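Local coordinates for protein cellobiose 2-epimerase (Spirochaeta thermophila DSM 6192, PDB 5ZIG) that probably catalyses the reversible 2-epimerisation of cellobiose to 4-O-beta-D-glucopyranosyl-D-mannose, at residues Gly56-Ala61 with Asn122-Tyr127; Ala97-Phe102 with Phe168-Ser173; Trp276-Ile281 with Tyr329-Glu334; Ala321-Leu326 with Met394-Thr399. One frame throughout, in Å; residues are numbered along the deposited sequence.

Contact 1 of 4, residues Gly56-Ala61 with Asn122-Tyr127. With EDO (1,2-ethanediol), chain E.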
# COMPACT_ATOMS: atom_id res chain seq x y z
N GLY A 56 11.58 8.66 -6.73
CA GLY A 56 10.37 8.20 -7.34
C GLY A 56 9.14 8.92 -6.82
O GLY A 56 9.12 9.43 -5.69
N LEU A 57 8.12 8.95 -7.66
CA LEU A 57 6.82 9.49 -7.27
C LEU A 57 6.22 8.69 -6.12
O LEU A 57 5.81 9.26 -5.11
CB LEU A 57 5.89 9.50 -8.48
CG LEU A 57 4.43 9.80 -8.16
CD1 LEU A 57 4.28 11.13 -7.40
CD2 LEU A 57 3.61 9.77 -9.47
N VAL A 58 6.14 7.36 -6.29
CA VAL A 58 5.59 6.46 -5.26
C VAL A 58 6.31 6.66 -3.93
O VAL A 58 5.68 6.87 -2.90
CB VAL A 58 5.70 4.99 -5.72
CG1 VAL A 58 5.04 4.07 -4.70
CG2 VAL A 58 5.10 4.81 -7.11
N MET A 59 7.65 6.57 -3.95
CA MET A 59 8.41 6.64 -2.70
C MET A 59 8.20 7.98 -2.00
O MET A 59 7.98 8.03 -0.78
CB MET A 59 9.89 6.39 -2.99
CG MET A 59 10.81 6.53 -1.80
SD MET A 59 12.33 7.38 -2.29
CE MET A 59 11.67 9.02 -2.58
N THR A 60 8.22 9.07 -2.76
CA THR A 60 8.03 10.39 -2.17
C THR A 60 6.63 10.55 -1.59
O THR A 60 6.45 11.14 -0.52
CB THR A 60 8.29 11.46 -3.23
OG1 THR A 60 9.65 11.33 -3.68
CG2 THR A 60 8.06 12.88 -2.67
N ALA A 61 5.61 10.04 -2.29
CA ALA A 61 4.24 10.12 -1.79
C ALA A 61 4.04 9.21 -0.58
O ALA A 61 3.31 9.56 0.36
CB ALA A 61 3.25 9.78 -2.89
N ASN A 122 0.10 8.37 -9.54
CA ASN A 122 -0.83 9.47 -9.32
C ASN A 122 -1.88 9.11 -8.27
O ASN A 122 -2.32 9.99 -7.51
CB ASN A 122 -1.47 9.86 -10.66
CG ASN A 122 -0.54 10.72 -11.51
OD1 ASN A 122 -0.60 11.94 -11.46
ND2 ASN A 122 0.36 10.08 -12.25
N ALA A 123 -2.28 7.83 -8.19
CA ALA A 123 -3.13 7.37 -7.08
C ALA A 123 -2.47 7.63 -5.74
O ALA A 123 -3.04 8.30 -4.87
CB ALA A 123 -3.44 5.87 -7.21
N PHE A 124 -1.25 7.11 -5.55
CA PHE A 124 -0.54 7.32 -4.29
C PHE A 124 -0.43 8.81 -3.95
O PHE A 124 -0.50 9.18 -2.78
CB PHE A 124 0.85 6.68 -4.33
CG PHE A 124 0.91 5.34 -3.67
CD1 PHE A 124 0.97 5.24 -2.29
CD2 PHE A 124 0.83 4.18 -4.42
CE1 PHE A 124 0.98 3.98 -1.65
CE2 PHE A 124 0.82 2.93 -3.80
CZ PHE A 124 0.92 2.83 -2.40
N ALA A 125 -0.27 9.67 -4.96
CA ALA A 125 -0.22 11.10 -4.68
C ALA A 125 -1.54 11.57 -4.07
O ALA A 125 -1.56 12.33 -3.11
CB ALA A 125 0.10 11.90 -5.95
N VAL A 126 -2.66 11.13 -4.64
CA VAL A 126 -3.95 11.51 -4.07
C VAL A 126 -4.04 11.02 -2.63
O VAL A 126 -4.29 11.80 -1.70
CB VAL A 126 -5.10 10.98 -4.95
CG1 VAL A 126 -6.45 11.00 -4.18
CG2 VAL A 126 -5.18 11.77 -6.26
N TYR A 127 -3.77 9.73 -2.43
CA TYR A 127 -3.73 9.10 -1.09
C TYR A 127 -2.92 9.94 -0.10
O TYR A 127 -3.41 10.30 0.97
CB TYR A 127 -3.13 7.70 -1.24
CG TYR A 127 -3.11 6.78 -0.01
CD1 TYR A 127 -4.28 6.48 0.69
CD2 TYR A 127 -1.92 6.17 0.39
CE1 TYR A 127 -4.24 5.58 1.82
CE2 TYR A 127 -1.87 5.30 1.46
CZ TYR A 127 -3.03 5.00 2.18
OH TYR A 127 -2.94 4.15 3.27
C1 EDO E . -5.82 2.94 5.85
O1 EDO E . -5.43 4.31 5.66
C2 EDO E . -6.16 2.34 4.50
O2 EDO E . -5.40 3.04 3.51
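The ring of F124 takes V58 over one of its faces: CG1 of V58 sits above the rim rather than the centre, 4.2 Å from CD2 of F124. H196 stacks on this same ring and Y384 meets it edge to face. The other flat group, Y127, has W65 stacked on its ring and a 1,2-ethanediol at its edge, near the ring plane, and its OH shares a hydrogen bond of 2.7 Å with O2 of that molecule, probably a leftover of the crystallisation liquor.

Between the backbones, A61 is the small spacer. Its CB rests 3.8 Å from O of F124 and 4.2 Å from CB of F124, which lets the helices come close, their axes 8.7 Å apart and only 11° from parallel. L57 turns its CG anti to the backbone N (chi1 170°); farther out, CD2 lies 3.8 Å from N of N122 and CD1 4.5 Å from CB of A125. At the helix start, O of G56, the N-cap residue, is gripped by N and OG1 of T60 from opposite faces of its plane.

N122 is tied by ND2 to O of K118 and by OD1 to N of F102. Helices 57-73 and 119-136 run side by side in the (alpha/alpha)6 barrel, with helix 191-208 next to F124 and Y127, helix 139-156 against N122, and helix 77-94 behind L57 and T60.

Contact 2 of 4, residues Ala97-Phe102 with Phe168-Ser173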
# COMPACT_ATOMS: atom_id res chain seq x y z
N ALA A 97 3.61 21.05 -13.80
CA ALA A 97 2.88 22.30 -13.80
C ALA A 97 2.25 22.62 -15.15
O ALA A 97 1.36 23.48 -15.20
CB ALA A 97 3.79 23.45 -13.37
N THR A 98 2.66 21.94 -16.22
CA THR A 98 2.10 22.18 -17.54
C THR A 98 0.89 21.29 -17.80
O THR A 98 -0.22 21.79 -18.06
CB THR A 98 3.18 21.95 -18.62
OG1 THR A 98 4.30 22.81 -18.37
CG2 THR A 98 2.62 22.23 -20.00
N HIS A 99 1.07 19.98 -17.74
CA HIS A 99 0.00 19.05 -18.10
C HIS A 99 -0.71 18.45 -16.90
O HIS A 99 -1.59 17.60 -17.08
CB HIS A 99 0.56 17.92 -18.98
CG HIS A 99 1.39 18.41 -20.13
ND1 HIS A 99 0.84 18.84 -21.33
CD2 HIS A 99 2.73 18.55 -20.27
CE1 HIS A 99 1.80 19.22 -22.15
NE2 HIS A 99 2.96 19.05 -21.53
N ARG A 100 -0.34 18.87 -15.69
CA ARG A 100 -0.93 18.39 -14.43
C ARG A 100 -0.63 16.92 -14.16
O ARG A 100 0.06 16.26 -14.95
CB ARG A 100 -2.44 18.65 -14.41
CG ARG A 100 -2.82 20.08 -14.79
CD ARG A 100 -1.91 21.09 -14.11
NE ARG A 100 -1.91 22.37 -14.79
CZ ARG A 100 -2.32 23.50 -14.23
NH1 ARG A 100 -2.76 23.50 -12.98
NH2 ARG A 100 -2.30 24.64 -14.92
N GLY A 101 -1.13 16.41 -13.04
CA GLY A 101 -0.66 15.12 -12.55
C GLY A 101 0.80 15.20 -12.14
O GLY A 101 1.43 16.26 -12.10
N PHE A 102 1.36 14.03 -11.85
CA PHE A 102 2.70 13.92 -11.30
C PHE A 102 3.58 13.04 -12.18
O PHE A 102 3.13 11.98 -12.65
CB PHE A 102 2.65 13.38 -9.84
CG PHE A 102 1.91 14.30 -8.90
CD1 PHE A 102 0.53 14.28 -8.84
CD2 PHE A 102 2.58 15.24 -8.15
CE1 PHE A 102 -0.15 15.15 -8.03
CE2 PHE A 102 1.91 16.11 -7.35
CZ PHE A 102 0.53 16.06 -7.28
N PHE A 168 -0.30 6.86 -18.96
CA PHE A 168 -0.47 7.78 -20.07
C PHE A 168 0.84 8.51 -20.34
O PHE A 168 1.71 8.63 -19.47
CB PHE A 168 -1.59 8.80 -19.81
CG PHE A 168 -2.97 8.22 -19.92
CD1 PHE A 168 -3.54 7.57 -18.83
CD2 PHE A 168 -3.69 8.33 -21.10
CE1 PHE A 168 -4.83 7.04 -18.93
CE2 PHE A 168 -4.96 7.79 -21.20
CZ PHE A 168 -5.53 7.14 -20.12
N THR A 169 0.96 8.99 -21.58
CA THR A 169 2.01 9.90 -21.97
C THR A 169 1.93 11.19 -21.15
O THR A 169 0.93 11.48 -20.48
CB THR A 169 1.90 10.24 -23.46
OG1 THR A 169 0.54 10.54 -23.78
CG2 THR A 169 2.38 9.07 -24.32
N GLU A 170 3.00 11.98 -21.23
CA GLU A 170 3.12 13.16 -20.38
C GLU A 170 1.89 14.06 -20.49
O GLU A 170 1.34 14.50 -19.47
CB GLU A 170 4.40 13.92 -20.73
CG GLU A 170 4.61 15.15 -19.87
CD GLU A 170 5.87 15.92 -20.23
OE1 GLU A 170 6.55 15.53 -21.21
OE2 GLU A 170 6.18 16.91 -19.53
N ASP A 171 1.41 14.31 -21.72
CA ASP A 171 0.28 15.20 -21.96
C ASP A 171 -1.07 14.55 -21.68
O ASP A 171 -2.10 15.18 -21.96
CB ASP A 171 0.32 15.73 -23.41
CG ASP A 171 0.27 14.61 -24.45
OD1 ASP A 171 -0.20 13.49 -24.14
OD2 ASP A 171 0.70 14.85 -25.60
N TRP A 172 -1.09 13.32 -21.17
CA TRP A 172 -2.28 12.55 -20.80
C TRP A 172 -3.14 12.20 -22.01
O TRP A 172 -4.35 11.94 -21.87
CB TRP A 172 -3.14 13.28 -19.76
CG TRP A 172 -2.61 13.30 -18.35
CD1 TRP A 172 -1.90 14.31 -17.76
CD2 TRP A 172 -2.80 12.30 -17.33
NE1 TRP A 172 -1.61 13.99 -16.46
CE2 TRP A 172 -2.16 12.77 -16.16
CE3 TRP A 172 -3.46 11.07 -17.28
CZ2 TRP A 172 -2.14 12.04 -14.97
CZ3 TRP A 172 -3.44 10.34 -16.08
CH2 TRP A 172 -2.78 10.83 -14.95
N SER A 173 -2.55 12.16 -23.21
CA SER A 173 -3.32 11.94 -24.43
C SER A 173 -3.39 10.48 -24.84
O SER A 173 -4.40 10.06 -25.42
CB SER A 173 -2.70 12.73 -25.59
OG SER A 173 -1.56 12.08 -26.11
O HOH W 1 -2.20 18.35 -21.07
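H99 and W172 both set CG anti to their own carbonyl carbon, beside the backbone N (chi1 -49° and -74°); beyond CG, the imidazole lies against D171 and the indole N-H meets R100. CA of D171 lies over a face of the H99 ring, 4.1 Å from its centroid, a CH-pi contact. E170, its chain extended, crosses H99 at about a right angle and brings OE2 to 3.9 Å from CD2 of H99; that carboxylate is held by a salt bridge to R115. Water 1 sits in the plane of the imidazole at its edge, 3.1 Å from ND1 of H99, and also donates to O of D171, linking the two loops.

Segment 168-173 contains a type I beta turn, T169 to W172, between the short strands 167-168 and 175-176, and it meets the loop that follows helix 77-94, so the contact joins two of the connections between helices of the (alpha/alpha)6 barrel. At the end of the turn, OD1 of D171 accepts from N of S173, just beyond it, an Asx turn, and from the hydroxyls of T169 and S173 as well, three donors on one oxygen.

Deeper in, NE1 of W172 donates to O of R100 (3.2 Å, N-H...O angle 162°). The oxygen lies in the indole plane, whereas the N-H comes from above the carbonyl plane; K117 NZ bonds to this oxygen too. G101 packs its CA at the indole edge, 4.2 Å from NE1 of W172.

Contact 3 of 4, residues Trp276-Ile281 with Tyr329-Glu334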
# COMPACT_ATOMS: atom_id res chain seq x y z
N TRP A 276 -23.15 -10.50 1.17
CA TRP A 276 -22.48 -10.85 -0.08
C TRP A 276 -20.99 -10.55 -0.01
O TRP A 276 -20.17 -11.31 -0.53
CB TRP A 276 -23.15 -10.15 -1.27
CG TRP A 276 -23.11 -8.63 -1.30
CD1 TRP A 276 -24.12 -7.77 -0.93
CD2 TRP A 276 -22.03 -7.79 -1.77
NE1 TRP A 276 -23.72 -6.46 -1.13
CE2 TRP A 276 -22.45 -6.45 -1.64
CE3 TRP A 276 -20.76 -8.06 -2.29
CZ2 TRP A 276 -21.63 -5.38 -1.99
CZ3 TRP A 276 -19.94 -6.98 -2.65
CH2 TRP A 276 -20.39 -5.66 -2.50
N PHE A 277 -20.61 -9.45 0.65
CA PHE A 277 -19.19 -9.12 0.78
C PHE A 277 -18.46 -10.13 1.67
O PHE A 277 -17.39 -10.63 1.31
CB PHE A 277 -19.01 -7.70 1.32
CG PHE A 277 -17.56 -7.34 1.51
CD1 PHE A 277 -16.77 -7.01 0.42
CD2 PHE A 277 -16.97 -7.41 2.76
CE1 PHE A 277 -15.41 -6.73 0.59
CE2 PHE A 277 -15.62 -7.12 2.94
CZ PHE A 277 -14.84 -6.78 1.85
N LEU A 278 -19.03 -10.44 2.84
CA LEU A 278 -18.44 -11.47 3.68
C LEU A 278 -18.27 -12.77 2.91
O LEU A 278 -17.16 -13.33 2.86
CB LEU A 278 -19.30 -11.70 4.93
CG LEU A 278 -19.42 -10.50 5.88
CD1 LEU A 278 -20.29 -10.86 7.06
CD2 LEU A 278 -18.06 -10.03 6.37
N SER A 279 -19.34 -13.26 2.27
CA SER A 279 -19.25 -14.51 1.53
C SER A 279 -18.20 -14.44 0.42
O SER A 279 -17.49 -15.42 0.16
CB SER A 279 -20.61 -14.88 0.93
OG SER A 279 -21.58 -14.92 1.95
N TRP A 280 -18.08 -13.29 -0.22
CA TRP A 280 -17.08 -13.11 -1.27
C TRP A 280 -15.67 -13.20 -0.71
O TRP A 280 -14.83 -13.95 -1.22
CB TRP A 280 -17.30 -11.75 -1.94
CG TRP A 280 -16.24 -11.32 -2.89
CD1 TRP A 280 -15.44 -12.13 -3.63
CD2 TRP A 280 -15.88 -9.97 -3.22
NE1 TRP A 280 -14.59 -11.37 -4.40
CE2 TRP A 280 -14.84 -10.04 -4.18
CE3 TRP A 280 -16.34 -8.71 -2.82
CZ2 TRP A 280 -14.26 -8.89 -4.74
CZ3 TRP A 280 -15.75 -7.57 -3.37
CH2 TRP A 280 -14.73 -7.67 -4.32
N ILE A 281 -15.39 -12.44 0.35
CA ILE A 281 -14.02 -12.24 0.79
C ILE A 281 -13.53 -13.42 1.62
O ILE A 281 -12.32 -13.71 1.64
CB ILE A 281 -13.95 -10.90 1.54
CG1 ILE A 281 -13.73 -9.76 0.54
CG2 ILE A 281 -12.87 -10.88 2.62
CD1 ILE A 281 -12.41 -9.85 -0.19
N TYR A 329 -10.27 -11.35 11.60
CA TYR A 329 -10.88 -11.62 12.89
C TYR A 329 -12.08 -10.71 13.11
O TYR A 329 -13.18 -11.18 13.40
CB TYR A 329 -9.87 -11.46 14.02
CG TYR A 329 -10.52 -11.50 15.39
CD1 TYR A 329 -10.99 -12.70 15.92
CD2 TYR A 329 -10.70 -10.34 16.13
CE1 TYR A 329 -11.61 -12.73 17.17
CE2 TYR A 329 -11.32 -10.37 17.37
CZ TYR A 329 -11.77 -11.56 17.89
OH TYR A 329 -12.37 -11.56 19.14
N SER A 330 -11.90 -9.40 12.92
CA SER A 330 -12.99 -8.45 13.14
C SER A 330 -14.18 -8.74 12.24
O SER A 330 -15.31 -8.41 12.59
CB SER A 330 -12.50 -7.02 12.93
OG SER A 330 -11.49 -6.71 13.87
N LEU A 331 -13.94 -9.34 11.07
CA LEU A 331 -15.04 -9.62 10.15
C LEU A 331 -15.79 -10.88 10.54
O LEU A 331 -17.02 -10.90 10.54
CB LEU A 331 -14.52 -9.75 8.72
CG LEU A 331 -14.21 -8.51 7.91
CD1 LEU A 331 -13.88 -8.92 6.48
CD2 LEU A 331 -15.38 -7.53 7.93
N PHE A 332 -15.06 -11.96 10.85
CA PHE A 332 -15.67 -13.27 11.02
C PHE A 332 -15.57 -13.79 12.45
O PHE A 332 -16.09 -14.87 12.74
CB PHE A 332 -15.04 -14.26 10.03
CG PHE A 332 -15.11 -13.80 8.59
CD1 PHE A 332 -16.32 -13.83 7.90
CD2 PHE A 332 -13.98 -13.32 7.94
CE1 PHE A 332 -16.39 -13.41 6.57
CE2 PHE A 332 -14.05 -12.88 6.62
CZ PHE A 332 -15.26 -12.92 5.94
N GLU A 333 -14.91 -13.05 13.34
CA GLU A 333 -14.86 -13.36 14.77
C GLU A 333 -14.34 -14.78 15.02
O GLU A 333 -14.82 -15.49 15.91
CB GLU A 333 -16.22 -13.14 15.41
CG GLU A 333 -16.86 -11.81 15.05
CD GLU A 333 -18.18 -11.59 15.77
OE1 GLU A 333 -18.19 -10.89 16.80
OE2 GLU A 333 -19.21 -12.13 15.30
N GLU A 334 -13.37 -15.19 14.22
CA GLU A 334 -12.74 -16.49 14.40
C GLU A 334 -11.33 -16.28 14.95
O GLU A 334 -10.43 -15.87 14.20
CB GLU A 334 -12.70 -17.28 13.09
CG GLU A 334 -14.08 -17.80 12.67
CD GLU A 334 -14.02 -18.67 11.43
OE1 GLU A 334 -13.12 -18.45 10.59
OE2 GLU A 334 -14.90 -19.56 11.28
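L278 meets both L331 and F332. Its CD2 touches CD2 of L331 at 4.0 Å, the two side chains crossing at a slant, while its CB lies 3.8 Å from CE1 of F332, these two sliding past each other in opposite directions. The rim of the F332 ring also reaches the backbone: O of L278 stands near the ring plane, 3.6 Å from CZ of F332. On its other branch, L331 sends CD1 to CE2 of F277 at 4.3 Å and to CG2 of I281 at 4.4 Å, so one methyl group touches two residues a helical turn apart.

One step back, neighbours within each segment pack against these rings. F332 holds CG anti to its carbonyl carbon (chi1 -55°), and CB of L331 lies over the rim of one face of its ring; I281 does likewise for F277 with its own CB. Helix 315-332 stops just here, E333 leaving helical conformation with positive phi.

Farther out, T262 of helix 251-269 touches both F277 and L331, and W280 is anchored by its NE1 to O of A229. Helix 275-294 leaning on the C-terminal end of helix 315-332 is packing between successive helices, as expected of the (alpha/alpha)6 barrel of this epimerase family.

Contact 4 of 4, residues Ala321-Leu326 with Met394-Thr399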
# COMPACT_ATOMS: atom_id res chain seq x y z
N ALA A 321 -0.02 -9.19 5.42
CA ALA A 321 -0.63 -10.37 6.01
C ALA A 321 -1.00 -10.12 7.46
O ALA A 321 -2.04 -10.59 7.93
CB ALA A 321 0.31 -11.57 5.87
N PHE A 322 -0.21 -9.32 8.17
CA PHE A 322 -0.55 -8.94 9.55
C PHE A 322 -1.87 -8.16 9.60
O PHE A 322 -2.81 -8.53 10.32
CB PHE A 322 0.60 -8.14 10.15
CG PHE A 322 0.35 -7.65 11.53
CD1 PHE A 322 0.16 -8.56 12.58
CD2 PHE A 322 0.30 -6.29 11.79
CE1 PHE A 322 -0.07 -8.10 13.87
CE2 PHE A 322 0.06 -5.83 13.07
CZ PHE A 322 -0.12 -6.74 14.12
N VAL A 323 -1.98 -7.06 8.83
CA VAL A 323 -3.21 -6.27 8.86
C VAL A 323 -4.38 -7.09 8.36
O VAL A 323 -5.49 -7.02 8.91
CB VAL A 323 -3.04 -4.97 8.05
CG1 VAL A 323 -4.26 -4.10 8.22
CG2 VAL A 323 -1.81 -4.23 8.53
N GLY A 324 -4.12 -7.96 7.39
CA GLY A 324 -5.19 -8.76 6.83
C GLY A 324 -5.75 -9.77 7.82
O GLY A 324 -6.95 -10.02 7.84
N PHE A 325 -4.88 -10.35 8.65
CA PHE A 325 -5.34 -11.34 9.60
C PHE A 325 -6.13 -10.69 10.73
O PHE A 325 -7.11 -11.26 11.21
CB PHE A 325 -4.16 -12.16 10.13
CG PHE A 325 -3.62 -13.15 9.14
CD1 PHE A 325 -4.49 -13.94 8.40
CD2 PHE A 325 -2.26 -13.30 8.95
CE1 PHE A 325 -4.01 -14.86 7.48
CE2 PHE A 325 -1.77 -14.21 8.04
CZ PHE A 325 -2.65 -14.99 7.30
N LEU A 326 -5.71 -9.50 11.17
CA LEU A 326 -6.48 -8.76 12.16
C LEU A 326 -7.85 -8.39 11.63
O LEU A 326 -8.87 -8.52 12.34
CB LEU A 326 -5.72 -7.51 12.58
CG LEU A 326 -4.36 -7.70 13.28
CD1 LEU A 326 -3.76 -6.32 13.53
CD2 LEU A 326 -4.45 -8.53 14.60
N MET A 394 -2.17 -0.98 15.78
CA MET A 394 -2.42 -0.33 17.06
C MET A 394 -3.89 -0.02 17.23
O MET A 394 -4.48 -0.31 18.29
CB MET A 394 -1.59 0.94 17.18
CG MET A 394 -0.16 0.68 17.63
SD MET A 394 0.73 2.20 17.96
CE MET A 394 1.26 2.62 16.30
N ARG A 395 -4.51 0.55 16.20
CA ARG A 395 -5.92 0.90 16.30
C ARG A 395 -6.79 -0.33 16.40
O ARG A 395 -7.76 -0.35 17.16
CB ARG A 395 -6.35 1.74 15.10
CG ARG A 395 -7.47 2.72 15.44
CD ARG A 395 -8.20 3.18 14.19
NE ARG A 395 -8.63 2.06 13.35
CZ ARG A 395 -8.10 1.76 12.17
NH1 ARG A 395 -7.10 2.48 11.69
NH2 ARG A 395 -8.55 0.72 11.47
N ARG A 396 -6.47 -1.37 15.63
CA ARG A 396 -7.31 -2.56 15.61
C ARG A 396 -7.15 -3.36 16.89
O ARG A 396 -8.14 -3.86 17.44
CB ARG A 396 -6.96 -3.43 14.40
CG ARG A 396 -7.46 -2.88 13.06
CD ARG A 396 -6.75 -3.65 11.94
NE ARG A 396 -6.94 -3.06 10.61
CZ ARG A 396 -7.96 -3.36 9.81
NH1 ARG A 396 -8.88 -4.23 10.19
NH2 ARG A 396 -8.05 -2.77 8.63
N ILE A 397 -5.90 -3.53 17.36
CA ILE A 397 -5.70 -4.32 18.57
C ILE A 397 -6.35 -3.63 19.76
O ILE A 397 -7.04 -4.28 20.56
CB ILE A 397 -4.20 -4.59 18.80
CG1 ILE A 397 -3.74 -5.76 17.93
CG2 ILE A 397 -3.93 -4.96 20.25
CD1 ILE A 397 -2.22 -6.01 17.99
N ASP A 398 -6.20 -2.31 19.86
CA ASP A 398 -6.87 -1.53 20.92
C ASP A 398 -8.37 -1.78 20.93
O ASP A 398 -8.96 -2.01 22.00
CB ASP A 398 -6.61 -0.04 20.73
CG ASP A 398 -5.22 0.38 21.15
OD1 ASP A 398 -4.44 -0.48 21.59
OD2 ASP A 398 -4.92 1.59 21.04
N THR A 399 -9.01 -1.67 19.77
CA THR A 399 -10.44 -1.95 19.65
C THR A 399 -10.77 -3.35 20.15
O THR A 399 -11.77 -3.56 20.84
CB THR A 399 -10.88 -1.79 18.19
OG1 THR A 399 -10.94 -0.40 17.86
CG2 THR A 399 -12.25 -2.42 17.96
O HOH W 2 -9.15 -5.64 12.91
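V323 and L326 on one helix face R396 and I397 on another, the segment axes 10.7 Å apart at closest and crossing at 28° in nearly the same N-to-C direction. The long R396 spans much of that spacing. It is extended from CG to NE (chi2 166° and chi3 -169°) and runs across V323 at about a right angle, so that CG1 of V323 comes within 3.7 Å of NE of R396 while CD of R396 rests 4.0 Å from CB of L326. CD of the chain thus packs on L326, while V323 lies against the guanidinium end.

Its polar end is well supplied: NE forms a salt bridge with E392, one turn earlier on its own helix, and NH1 bonds to OD1 of N327. Water 2 lies at the guanidinium edge, in plane, accepting from NH1 of R396 at 3.1 Å and donating weakly to O of L326, a small solvent bridge between the helices.

On the other flank I397 places CG1 4.4 Å from CD2 of L326, and its CD1 meets CZ of F322 at the ring edge. L326 in turn lays CD1 over the rim of one face of F322, 3.7 Å above the plane.

W259 of helix 251-269 touches both V323 and R396. Helix 336-352 packs on L326, helix 275-294 packs on F325, and the N-terminal helix 7-31 receives F322 and I397 through L18 and I14.

In the fold
The four contacts fall into two pairs on opposite sides of the chain's centre. Contacts 1 and 2 lie 15 Å apart, centre to centre, and touch: F102 of contact 2 packs on L57 and A125 of contact 1. Contacts 3 and 4, centres 14 Å apart, share helix 315-332: contact 3 uses its C-terminal end and contact 4 its middle. Segments alternate along the chain within each pair, and the first pair closes before the second opens. Between contacts 2 and 3 the centres are 40 Å apart. Helix pairing thus recurs around the (alpha/alpha)6 barrel, with contact 2 alone joining loops.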